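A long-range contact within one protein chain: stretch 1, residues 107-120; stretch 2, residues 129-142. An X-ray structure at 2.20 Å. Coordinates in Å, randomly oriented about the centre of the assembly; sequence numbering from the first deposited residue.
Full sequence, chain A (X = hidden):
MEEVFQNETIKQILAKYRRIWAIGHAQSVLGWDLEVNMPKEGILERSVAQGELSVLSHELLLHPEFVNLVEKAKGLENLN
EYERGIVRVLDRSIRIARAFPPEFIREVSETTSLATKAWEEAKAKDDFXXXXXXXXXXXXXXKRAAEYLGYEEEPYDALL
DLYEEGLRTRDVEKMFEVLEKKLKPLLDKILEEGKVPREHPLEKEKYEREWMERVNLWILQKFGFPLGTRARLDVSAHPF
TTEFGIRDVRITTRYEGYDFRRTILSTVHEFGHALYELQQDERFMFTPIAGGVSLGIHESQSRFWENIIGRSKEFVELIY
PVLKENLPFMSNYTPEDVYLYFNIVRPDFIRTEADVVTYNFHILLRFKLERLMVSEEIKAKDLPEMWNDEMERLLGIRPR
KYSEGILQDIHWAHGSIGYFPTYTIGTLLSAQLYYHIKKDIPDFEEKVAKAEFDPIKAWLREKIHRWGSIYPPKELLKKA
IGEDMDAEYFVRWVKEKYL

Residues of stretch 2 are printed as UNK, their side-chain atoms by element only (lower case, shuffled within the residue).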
# COMPACT_ATOMS: atom_id res chain seq x y z
N GLU A 107 7.02 -5.57 -27.52
CA GLU A 107 8.40 -5.29 -27.91
C GLU A 107 9.00 -4.22 -26.99
O GLU A 107 10.09 -4.40 -26.44
CB GLU A 107 8.45 -4.84 -29.37
CG GLU A 107 9.85 -4.63 -29.92
CD GLU A 107 9.87 -4.14 -31.36
OE1 GLU A 107 10.98 -3.93 -31.90
OE2 GLU A 107 8.78 -3.96 -31.96
N VAL A 108 8.28 -3.12 -26.82
CA VAL A 108 8.73 -2.02 -25.98
C VAL A 108 8.97 -2.43 -24.53
O VAL A 108 10.00 -2.08 -23.95
CB VAL A 108 7.72 -0.85 -26.02
CG1 VAL A 108 8.02 0.14 -24.89
CG2 VAL A 108 7.82 -0.14 -27.36
N SER A 109 8.03 -3.16 -23.94
CA SER A 109 8.19 -3.61 -22.56
C SER A 109 9.47 -4.42 -22.46
O SER A 109 10.31 -4.17 -21.60
CB SER A 109 7.00 -4.47 -22.13
OG SER A 109 5.90 -3.66 -21.75
N GLU A 110 9.61 -5.41 -23.33
CA GLU A 110 10.79 -6.27 -23.33
C GLU A 110 12.06 -5.44 -23.47
O GLU A 110 12.89 -5.41 -22.56
CB GLU A 110 10.71 -7.29 -24.48
CG GLU A 110 9.93 -8.55 -24.12
CD GLU A 110 9.62 -9.43 -25.32
OE1 GLU A 110 10.54 -9.75 -26.10
OE2 GLU A 110 8.44 -9.82 -25.47
N THR A 111 12.21 -4.78 -24.60
CA THR A 111 13.37 -3.95 -24.88
C THR A 111 13.66 -2.97 -23.73
O THR A 111 14.79 -2.88 -23.24
CB THR A 111 13.17 -3.18 -26.19
OG1 THR A 111 12.65 -4.07 -27.19
CG2 THR A 111 14.50 -2.60 -26.69
N THR A 112 12.64 -2.25 -23.30
CA THR A 112 12.79 -1.28 -22.22
C THR A 112 13.37 -1.92 -20.96
O THR A 112 14.39 -1.45 -20.44
CB THR A 112 11.43 -0.61 -21.89
OG1 THR A 112 11.31 0.59 -22.66
CG2 THR A 112 11.30 -0.29 -20.42
N SER A 113 12.73 -2.98 -20.47
CA SER A 113 13.20 -3.67 -19.27
C SER A 113 14.68 -4.03 -19.37
O SER A 113 15.46 -3.73 -18.47
CB SER A 113 12.39 -4.95 -19.04
OG SER A 113 11.05 -4.65 -18.72
N LEU A 114 15.06 -4.68 -20.46
CA LEU A 114 16.44 -5.07 -20.67
C LEU A 114 17.37 -3.88 -20.88
O LEU A 114 18.55 -3.93 -20.51
CB LEU A 114 16.55 -6.00 -21.89
CG LEU A 114 16.23 -7.49 -21.73
CD1 LEU A 114 14.76 -7.69 -21.43
CD2 LEU A 114 16.61 -8.22 -23.02
N ALA A 115 16.85 -2.82 -21.48
CA ALA A 115 17.68 -1.65 -21.73
C ALA A 115 17.97 -0.91 -20.42
O ALA A 115 19.05 -0.36 -20.25
CB ALA A 115 16.99 -0.71 -22.72
N THR A 116 17.00 -0.91 -19.51
CA THR A 116 17.18 -0.23 -18.24
C THR A 116 18.27 -0.94 -17.44
O THR A 116 19.16 -0.30 -16.86
CB THR A 116 15.87 -0.20 -17.42
OG1 THR A 116 14.92 0.65 -18.06
CG2 THR A 116 16.13 0.32 -16.01
N LYS A 117 18.21 -2.27 -17.41
CA LYS A 117 19.20 -3.07 -16.70
C LYS A 117 20.58 -2.87 -17.30
O LYS A 117 21.58 -2.78 -16.59
CB LYS A 117 18.82 -4.56 -16.75
CG LYS A 117 17.61 -4.94 -15.91
CD LYS A 117 17.94 -4.91 -14.41
CE LYS A 117 18.99 -5.98 -14.06
NZ LYS A 117 19.32 -6.07 -12.61
N ALA A 118 20.63 -2.81 -18.63
CA ALA A 118 21.90 -2.62 -19.32
C ALA A 118 22.44 -1.21 -19.11
O ALA A 118 23.66 -0.99 -19.06
CB ALA A 118 21.74 -2.91 -20.81
N TRP A 119 21.53 -0.25 -18.98
CA TRP A 119 21.90 1.14 -18.76
C TRP A 119 22.40 1.27 -17.32
O TRP A 119 23.34 2.01 -17.02
CB TRP A 119 20.68 2.05 -18.94
CG TRP A 119 20.84 3.41 -18.34
CD1 TRP A 119 21.42 4.51 -18.91
CD2 TRP A 119 20.45 3.81 -17.02
NE1 TRP A 119 21.43 5.55 -18.03
CE2 TRP A 119 20.85 5.16 -16.86
CE3 TRP A 119 19.83 3.16 -15.94
CZ2 TRP A 119 20.63 5.87 -15.68
CZ3 TRP A 119 19.61 3.87 -14.77
CH2 TRP A 119 20.01 5.20 -14.64
N GLU A 120 21.75 0.52 -16.43
CA GLU A 120 22.09 0.56 -15.01
C GLU A 120 23.53 0.13 -14.71
O GLU A 120 24.20 0.74 -13.87
CB GLU A 120 21.07 -0.28 -14.23
CG GLU A 120 20.91 0.14 -12.79
CD GLU A 120 19.66 -0.47 -12.12
OE1 GLU A 120 18.54 -0.02 -12.44
OE2 GLU A 120 19.82 -1.41 -11.30
N UNK A 129 29.41 1.20 -24.37
CA UNK A 129 29.22 0.06 -25.26
C UNK A 129 28.13 -0.87 -24.73
O UNK A 129 27.38 -1.46 -25.51
o UNK A 129 30.83 -1.51 -24.31
c UNK A 129 30.53 -0.72 -25.45
N UNK A 130 28.02 -1.01 -23.41
CA UNK A 130 27.00 -1.89 -22.83
C UNK A 130 25.58 -1.37 -22.99
O UNK A 130 24.62 -2.12 -22.79
c UNK A 130 27.69 -3.54 -20.98
n UNK A 130 27.30 -6.41 -19.14
c UNK A 130 27.26 -2.13 -21.34
c UNK A 130 27.97 -5.09 -18.95
c UNK A 130 27.23 -3.89 -19.56
N UNK A 131 25.42 -0.09 -23.33
CA UNK A 131 24.09 0.48 -23.52
C UNK A 131 23.83 0.84 -24.98
O UNK A 131 22.70 0.78 -25.45
c UNK A 131 20.00 3.51 -22.86
c UNK A 131 21.12 4.26 -23.17
c UNK A 131 21.41 1.61 -22.41
c UNK A 131 20.14 2.18 -22.47
c UNK A 131 22.55 2.36 -22.72
c UNK A 131 23.92 1.74 -22.64
c UNK A 131 22.39 3.69 -23.10
N UNK A 132 24.90 1.18 -25.70
CA UNK A 132 24.83 1.58 -27.10
C UNK A 132 23.81 0.83 -27.97
O UNK A 132 22.86 1.44 -28.48
o UNK A 132 27.32 1.65 -31.15
c UNK A 132 26.21 1.48 -27.76
c UNK A 132 27.50 1.80 -29.92
o UNK A 132 28.59 1.59 -29.36
c UNK A 132 26.32 2.26 -29.07
N UNK A 133 23.98 -0.49 -28.15
CA UNK A 133 23.00 -1.20 -28.98
C UNK A 133 21.57 -1.02 -28.49
O UNK A 133 20.64 -0.90 -29.28
c UNK A 133 23.48 -2.66 -28.91
c UNK A 133 24.89 -1.44 -27.49
c UNK A 133 24.10 -2.74 -27.55
N UNK A 134 21.39 -0.99 -27.17
CA UNK A 134 20.07 -0.81 -26.58
C UNK A 134 19.51 0.56 -26.95
O UNK A 134 18.29 0.71 -27.11
c UNK A 134 17.36 -4.70 -25.07
n UNK A 134 21.26 -4.25 -23.87
c UNK A 134 21.45 -2.91 -24.11
c UNK A 134 18.01 -5.85 -24.60
c UNK A 134 19.35 -3.41 -24.70
c UNK A 134 19.31 -5.82 -24.17
c UNK A 134 19.97 -4.58 -24.23
c UNK A 134 18.01 -3.48 -25.12
c UNK A 134 20.31 -2.35 -24.62
c UNK A 134 20.12 -0.95 -25.06
N UNK A 135 20.40 1.55 -27.08
CA UNK A 135 19.97 2.90 -27.44
C UNK A 135 19.49 2.93 -28.89
O UNK A 135 18.56 3.66 -29.23
c UNK A 135 21.80 6.27 -26.79
c UNK A 135 20.72 5.21 -26.54
c UNK A 135 19.38 5.71 -27.04
c UNK A 135 21.10 3.90 -27.25
N UNK A 136 20.13 2.15 -29.75
CA UNK A 136 19.73 2.10 -31.16
C UNK A 136 18.35 1.44 -31.25
O UNK A 136 17.53 1.82 -32.08
o UNK A 136 21.92 3.23 -32.75
o UNK A 136 23.12 1.54 -32.01
c UNK A 136 22.02 2.08 -32.27
c UNK A 136 20.74 1.30 -32.00
N UNK A 137 18.10 0.44 -30.41
CA UNK A 137 16.81 -0.24 -30.42
C UNK A 137 15.73 0.71 -29.94
O UNK A 137 14.61 0.70 -30.46
n UNK A 137 18.10 -6.20 -28.70
c UNK A 137 16.84 -1.47 -29.52
c UNK A 137 18.20 -5.08 -29.67
c UNK A 137 17.51 -3.84 -29.13
c UNK A 137 17.57 -2.67 -30.10
N UNK A 138 16.05 1.53 -28.95
CA UNK A 138 15.07 2.47 -28.41
C UNK A 138 14.81 3.61 -29.39
O UNK A 138 13.71 4.15 -29.43
c UNK A 138 15.80 2.23 -24.61
c UNK A 138 15.53 3.00 -27.03
c UNK A 138 14.67 4.16 -26.59
c UNK A 138 15.45 1.85 -26.01
N UNK A 139 15.80 3.96 -30.20
CA UNK A 139 15.60 5.02 -31.18
C UNK A 139 14.62 4.51 -32.24
O UNK A 139 13.70 5.22 -32.66
c UNK A 139 17.71 6.36 -30.88
c UNK A 139 19.15 6.62 -31.27
c UNK A 139 16.68 6.18 -33.15
c UNK A 139 16.93 5.45 -31.84
N UNK A 140 14.79 3.26 -32.65
CA UNK A 140 13.91 2.68 -33.65
C UNK A 140 12.48 2.60 -33.12
O UNK A 140 11.53 2.84 -33.86
o UNK A 140 13.56 0.76 -35.10
c UNK A 140 14.38 1.28 -34.05
N UNK A 141 12.32 2.24 -31.85
CA UNK A 141 10.99 2.14 -31.24
C UNK A 141 10.32 3.52 -31.18
O UNK A 141 9.11 3.65 -31.42
c UNK A 141 10.76 -0.88 -30.46
c UNK A 141 11.77 -0.24 -28.24
c UNK A 141 11.66 0.13 -29.72
c UNK A 141 11.09 1.55 -29.83
N UNK A 142 11.10 4.55 -30.85
CA UNK A 142 10.58 5.91 -30.77
C UNK A 142 10.03 6.38 -32.13
O UNK A 142 8.93 6.94 -32.19
c UNK A 142 11.69 6.86 -30.32

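Position 129 has one carbon and one oxygen beyond CA, and nothing of it comes near stretch 1. A short hydroxyl side chain of this kind is serine, Ser129, at home at an exposed position. Position 130 carries four carbons in a row ending in nitrogen. Its backbone O lies 3.6 Å from Ala118 CB, and the exposed side chain borders the contact; this is Lys130, whose aliphatic part can do so while its charge stays in water.

At position 131 one carbon leads to a ring of six carbons, without heteroatom, lying against Trp119 and Ala115: Phe131. Phe131 CD1 is 3.6 Å from Trp119 CB, and the edge of the Trp119 indole points at the phenyl face, the five-membered ring centroid 5.2 Å from that of the Phe131 ring and the planes at 72°. Ala115 O approaches the ring edge, 3.5 Å from Phe131 CE1. A flat apolar ring suits this buried place, offering a face to one neighbour and an edge to another.

Position 132 has three carbons, the third bearing two oxygens, and lies out of reach of stretch 1: Glu132, its carboxylate suited to a partly exposed site. At 133 three carbons close a ring onto the backbone N, which makes it Pro133; lacking an amide hydrogen costs little in the first turn of a helix.

Position 134 shows one carbon, then fused five- and six-membered rings holding eight carbons and one nitrogen, set among Thr111, Leu114, Ala115 and Ala118. Only tryptophan fits. Trp134 fills the hole they form: Trp134 CH2 is 3.1 Å from Leu114 CB, Trp134 CD1 3.3 Å from Ala118 CB, and Trp134 CE3 3.8 Å from Ala115 CB. Leu114 O and Ala115 N lie over one face of the indole, so the ring packs against backbone as well as side chains.

Position 135, four carbons forked at the second, is Leu135, apolar as burial favours, not touching stretch 1. Position 136, two carbons with two oxygens on the second, is Asp136, whose OD1 finds a hydrogen bond elsewhere in the structure. Position 137 repeats the four-carbon chain ending in nitrogen and touches Thr111: Lys137, whose CB rests 3.8 Å from Thr111 CG2 while its exposed amine makes no contact with stretch 1.

Position 138, four carbons forked at the first with one arm two carbons long, meets Ala115: Ile138. The long arm brings Ile138 CD1 to 3.7 Å from Ala115 CB. Position 139, branched alike, is Ile139, buried out of reach. Position 140, one carbon and one oxygen, is Ser140, its hydroxyl suiting exposure. Position 141, four carbons forked at the second, meets Thr111 and Val108 with an apolar fork: Leu141, its CD1 3.8 Å from Thr111 CB and 4.0 Å from Val108 CG2. Position 142, one carbon, is Ala142, compact where buried.

The helices run roughly antiparallel, at 147°, axes 9.5 Å apart at closest approach. No hydrogen bond crosses; apolar packing joins them, Ala115 and Ala118 leaving room for Trp134, with Phe131 at one end and Leu141 at the other.

Stretch 2, residues 129-142: SKFEPWLDKIISLA
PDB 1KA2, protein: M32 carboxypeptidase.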